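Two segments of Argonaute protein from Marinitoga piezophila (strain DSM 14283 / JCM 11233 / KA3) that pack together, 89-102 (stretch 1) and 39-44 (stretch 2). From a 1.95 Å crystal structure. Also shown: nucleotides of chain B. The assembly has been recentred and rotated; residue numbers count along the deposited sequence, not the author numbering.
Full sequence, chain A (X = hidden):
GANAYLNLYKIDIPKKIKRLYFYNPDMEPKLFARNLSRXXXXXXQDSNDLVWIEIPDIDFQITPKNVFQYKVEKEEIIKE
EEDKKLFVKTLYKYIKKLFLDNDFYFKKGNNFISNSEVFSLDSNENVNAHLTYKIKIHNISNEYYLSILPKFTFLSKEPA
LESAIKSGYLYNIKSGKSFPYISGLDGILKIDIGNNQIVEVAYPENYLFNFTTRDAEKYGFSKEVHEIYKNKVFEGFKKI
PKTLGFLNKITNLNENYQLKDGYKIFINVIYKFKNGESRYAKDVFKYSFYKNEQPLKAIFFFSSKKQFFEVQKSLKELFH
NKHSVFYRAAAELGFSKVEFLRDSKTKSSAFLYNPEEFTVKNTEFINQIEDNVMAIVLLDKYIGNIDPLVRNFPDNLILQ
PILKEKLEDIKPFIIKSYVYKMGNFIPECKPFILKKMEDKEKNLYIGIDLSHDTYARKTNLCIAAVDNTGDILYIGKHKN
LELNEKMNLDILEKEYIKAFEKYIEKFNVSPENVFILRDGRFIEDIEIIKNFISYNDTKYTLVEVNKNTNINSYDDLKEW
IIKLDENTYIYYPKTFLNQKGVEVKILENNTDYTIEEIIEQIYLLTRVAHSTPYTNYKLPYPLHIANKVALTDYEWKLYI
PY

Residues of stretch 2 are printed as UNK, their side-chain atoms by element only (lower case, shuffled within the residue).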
# COMPACT_ATOMS: atom_id res chain seq x y z
N LYS A 89 12.80 -10.84 17.25
CA LYS A 89 11.83 -10.38 18.23
C LYS A 89 12.52 -9.74 19.43
O LYS A 89 12.13 -8.66 19.89
CB LYS A 89 10.96 -11.56 18.68
CG LYS A 89 10.13 -11.29 19.92
CD LYS A 89 9.46 -12.57 20.40
CE LYS A 89 8.64 -12.33 21.66
NZ LYS A 89 7.98 -13.57 22.12
N THR A 90 13.57 -10.40 19.94
CA THR A 90 14.30 -9.88 21.09
C THR A 90 14.96 -8.55 20.77
O THR A 90 14.93 -7.61 21.58
CB THR A 90 15.34 -10.89 21.55
OG1 THR A 90 14.70 -12.16 21.76
CG2 THR A 90 16.00 -10.44 22.84
N LEU A 91 15.57 -8.44 19.59
CA LEU A 91 16.24 -7.20 19.20
C LEU A 91 15.24 -6.06 19.05
O LEU A 91 15.52 -4.92 19.44
CB LEU A 91 17.03 -7.42 17.91
CG LEU A 91 18.03 -6.35 17.47
CD1 LEU A 91 19.03 -6.06 18.58
CD2 LEU A 91 18.74 -6.82 16.22
N TYR A 92 14.07 -6.35 18.48
CA TYR A 92 13.02 -5.34 18.37
C TYR A 92 12.60 -4.82 19.74
O TYR A 92 12.48 -3.61 19.95
CB TYR A 92 11.81 -5.92 17.62
CG TYR A 92 11.78 -5.60 16.14
CD1 TYR A 92 11.86 -4.29 15.69
CD2 TYR A 92 11.68 -6.61 15.20
CE1 TYR A 92 11.83 -4.00 14.34
CE2 TYR A 92 11.65 -6.33 13.85
CZ TYR A 92 11.73 -5.02 13.42
OH TYR A 92 11.70 -4.74 12.08
N LYS A 93 12.36 -5.73 20.68
CA LYS A 93 11.99 -5.32 22.03
C LYS A 93 13.11 -4.55 22.71
O LYS A 93 12.85 -3.62 23.48
CB LYS A 93 11.59 -6.54 22.86
CG LYS A 93 10.37 -7.28 22.33
CD LYS A 93 10.15 -8.58 23.08
CE LYS A 93 9.90 -8.33 24.56
NZ LYS A 93 9.73 -9.61 25.31
N TYR A 94 14.36 -4.92 22.42
CA TYR A 94 15.48 -4.22 23.04
C TYR A 94 15.61 -2.80 22.50
O TYR A 94 15.94 -1.87 23.25
CB TYR A 94 16.78 -5.00 22.82
CG TYR A 94 17.96 -4.34 23.47
CD1 TYR A 94 17.98 -4.11 24.83
CD2 TYR A 94 19.06 -3.93 22.72
CE1 TYR A 94 19.05 -3.50 25.44
CE2 TYR A 94 20.14 -3.32 23.32
CZ TYR A 94 20.13 -3.11 24.68
OH TYR A 94 21.20 -2.50 25.29
N ILE A 95 15.37 -2.61 21.20
CA ILE A 95 15.40 -1.27 20.62
C ILE A 95 14.29 -0.42 21.21
O ILE A 95 14.50 0.75 21.55
CB ILE A 95 15.31 -1.36 19.09
CG1 ILE A 95 16.62 -1.89 18.51
CG2 ILE A 95 14.94 -0.00 18.49
CD1 ILE A 95 16.44 -2.65 17.23
N LYS A 96 13.10 -0.99 21.34
CA LYS A 96 11.98 -0.27 21.94
C LYS A 96 12.32 0.20 23.35
O LYS A 96 12.04 1.35 23.72
CB LYS A 96 10.74 -1.17 21.95
CG LYS A 96 9.51 -0.54 22.57
CD LYS A 96 8.35 -1.53 22.55
CE LYS A 96 7.06 -0.88 23.02
NZ LYS A 96 5.92 -1.82 22.88
N LYS A 97 12.91 -0.68 24.16
CA LYS A 97 13.26 -0.31 25.53
C LYS A 97 14.21 0.88 25.55
O LYS A 97 14.02 1.82 26.33
CB LYS A 97 13.90 -1.50 26.26
CG LYS A 97 14.66 -1.09 27.50
CD LYS A 97 15.32 -2.26 28.20
CE LYS A 97 16.16 -1.77 29.38
NZ LYS A 97 15.37 -0.88 30.28
N LEU A 98 15.24 0.85 24.70
CA LEU A 98 16.21 1.94 24.68
C LEU A 98 15.55 3.27 24.33
O LEU A 98 15.81 4.29 24.96
CB LEU A 98 17.34 1.62 23.70
CG LEU A 98 18.30 0.51 24.14
CD1 LEU A 98 19.36 0.28 23.08
CD2 LEU A 98 18.93 0.84 25.47
N PHE A 99 14.69 3.26 23.30
CA PHE A 99 13.95 4.47 22.95
C PHE A 99 13.07 4.93 24.10
O PHE A 99 13.06 6.12 24.46
CB PHE A 99 13.10 4.23 21.70
CG PHE A 99 13.84 4.44 20.40
CD1 PHE A 99 13.96 5.71 19.86
CD2 PHE A 99 14.40 3.37 19.73
CE1 PHE A 99 14.64 5.90 18.67
CE2 PHE A 99 15.08 3.56 18.53
CZ PHE A 99 15.19 4.83 18.00
N LEU A 100 12.30 4.01 24.69
CA LEU A 100 11.44 4.37 25.81
C LEU A 100 12.26 4.83 27.01
O LEU A 100 11.85 5.74 27.74
CB LEU A 100 10.55 3.19 26.19
CG LEU A 100 9.44 2.79 25.21
CD1 LEU A 100 8.65 1.60 25.75
CD2 LEU A 100 8.51 3.96 24.94
N ASP A 101 13.42 4.21 27.24
CA ASP A 101 14.30 4.64 28.32
C ASP A 101 14.83 6.05 28.11
O ASP A 101 15.20 6.72 29.08
CB ASP A 101 15.47 3.67 28.49
CG ASP A 101 15.07 2.38 29.17
OD1 ASP A 101 13.93 2.29 29.67
OD2 ASP A 101 15.91 1.45 29.22
N ASN A 102 14.90 6.51 26.86
CA ASN A 102 15.28 7.88 26.56
C ASN A 102 14.07 8.77 26.30
O ASN A 102 14.19 9.80 25.63
CB ASN A 102 16.25 7.90 25.37
CG ASN A 102 17.60 7.30 25.72
OD1 ASN A 102 18.53 8.01 26.11
ND2 ASN A 102 17.72 5.99 25.59
N UNK A 39 8.66 -1.43 34.71
CA UNK A 39 9.82 -0.67 35.17
C UNK A 39 11.03 -0.83 34.27
O UNK A 39 11.94 0.01 34.31
c UNK A 39 10.54 -2.54 36.68
c UNK A 39 9.03 -0.75 37.56
c UNK A 39 10.18 -1.06 36.61
N UNK A 40 11.09 -1.87 33.45
CA UNK A 40 12.21 -2.08 32.54
C UNK A 40 11.89 -1.70 31.10
O UNK A 40 12.78 -1.78 30.25
n UNK A 40 12.65 -4.35 34.87
c UNK A 40 12.66 -3.55 32.59
c UNK A 40 13.39 -3.90 33.87
o UNK A 40 14.61 -3.76 33.95
N UNK A 41 10.66 -1.28 30.82
CA UNK A 41 10.22 -0.97 29.45
C UNK A 41 10.50 -2.14 28.51
O UNK A 41 10.87 -1.97 27.35
c UNK A 41 10.88 0.31 28.93
n UNK A 41 11.10 2.53 29.87
o UNK A 41 9.04 1.66 29.63
c UNK A 41 10.26 1.56 29.51
N UNK A 42 10.31 -3.36 29.03
CA UNK A 42 10.70 -4.57 28.31
C UNK A 42 9.85 -5.71 28.84
O UNK A 42 9.90 -6.01 30.03
c UNK A 42 13.56 -5.50 26.51
c UNK A 42 13.78 -7.78 25.82
c UNK A 42 12.46 -7.23 27.73
c UNK A 42 12.19 -4.85 28.51
c UNK A 42 12.74 -5.88 27.56
c UNK A 42 14.07 -6.45 25.64
c UNK A 42 12.97 -8.17 26.87
N UNK A 43 9.09 -6.35 27.95
CA UNK A 43 8.09 -7.31 28.39
C UNK A 43 8.73 -8.57 28.97
O UNK A 43 9.57 -9.20 28.32
c UNK A 43 4.83 -8.33 26.58
n UNK A 43 2.37 -8.29 26.20
c UNK A 43 5.91 -8.42 27.65
c UNK A 43 3.45 -8.65 27.15
c UNK A 43 7.17 -7.68 27.23
N UNK A 44 8.34 -8.91 30.19
CA UNK A 44 8.63 -10.20 30.80
C UNK A 44 7.48 -11.16 30.51
O UNK A 44 6.32 -10.76 30.41
c UNK A 44 12.53 -8.35 33.57
c UNK A 44 11.02 -10.21 33.48
c UNK A 44 10.12 -9.47 32.74
c UNK A 44 12.23 -9.66 33.89
c UNK A 44 10.43 -8.16 32.43
c UNK A 44 8.81 -10.07 32.31
c UNK A 44 11.63 -7.60 32.84
P A B 11 8.79 -6.92 11.09
OP1 A B 11 8.46 -5.58 11.64
OP2 A B 11 10.20 -7.26 10.79
O5' A B 11 8.22 -8.00 12.11
C5' A B 11 8.60 -9.36 12.03
C4' A B 11 8.29 -10.08 13.31
O4' A B 11 9.17 -9.58 14.35
C3' A B 11 6.88 -9.83 13.85
O3' A B 11 5.89 -10.69 13.30
C2' A B 11 7.05 -9.95 15.36
O2' A B 11 7.07 -11.31 15.77
C1' A B 11 8.45 -9.37 15.55
N9 A B 11 8.40 -7.92 15.81
C8 A B 11 8.36 -6.87 14.92
N7 A B 11 8.33 -5.69 15.50
C5 A B 11 8.35 -6.00 16.86
C6 A B 11 8.34 -5.21 18.02
N6 A B 11 8.30 -3.87 18.01
N1 A B 11 8.38 -5.85 19.21
C2 A B 11 8.42 -7.18 19.24
N3 A B 11 8.44 -8.03 18.22
C4 A B 11 8.40 -7.37 17.06
O HOH W 1 13.71 0.92 32.18
O HOH W 2 16.18 -2.07 32.91
O HOH W 3 10.56 -3.10 24.84

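Position 39 carries three side-chain carbons, one attached to CA and bearing the other two. None comes within 8 Å of stretch 1, and CB points away from it. A short side chain forked at CB is valine, V39. Its backbone serves the contact instead: a water donates to V39 O and to D101 OD1, 2.9 Å in each case.

Position 40 has two side-chain carbons, the second bearing one oxygen and one nitrogen. The side chain comes no nearer to stretch 1 than 4.5 Å, from its CB to K97 NZ. This planar amide belongs to asparagine, N40. N40 O accepts a hydrogen bond from K97 NZ at 2.7 Å. The amide adds a water-mediated link: a second water donates to N40 OD1 at 2.5 Å and accepts from K97 NZ at 3.0 Å.

Position 41 again shows two carbons, the second with one oxygen and one nitrogen, and CB points toward stretch 1. The nitrogen lies 2.8 Å from D101 OD1, as an amide donor should from a carboxylate. This is asparagine, N41, and the N41 ND2 to D101 OD1 hydrogen bond is nearly linear at 175°. Phi is positive here, where the chain leaves its helix, a conformation asparagine tolerates better than most residues. L100 CB packs 3.7 Å from N41 CG.

Position 42 has one carbon followed by a ring of six carbons with no oxygen; one ring carbon lies 3.6 Å from Y94 N and 3.7 Å from K93 CB, and K93 CE sits over one face. This is phenylalanine, F42. The K93 CE contact is CH-pi, 4.2 Å from the F42 ring centroid, while K97 CB lies near the ring plane at its edge. A flat hydrocarbon ring suits this buried site.

Position 43 has four carbons in a row ending in nitrogen, and its CB lies 3.7 Å from K93 NZ. This is lysine, K43. The end of its side chain leads away, suiting an exposed position, while K43 O accepts a hydrogen bond from K93 NZ at 3.0 Å.

Position 44, one carbon and a six-carbon ring, its CB pointing away, is buried without touching stretch 1: phenylalanine, F44.

The contact thus combines a buried aromatic ring with polar anchors. K93 and K97 lend aliphatic carbons to F42 and use their ammonium groups to hold backbone oxygens of stretch 2. A salt bridge, K97 NZ to D101 OD2 at 2.6 Å, ties two anchoring side chains together, one turn apart.

Stretch 2, residues 39-44: VNNFKF
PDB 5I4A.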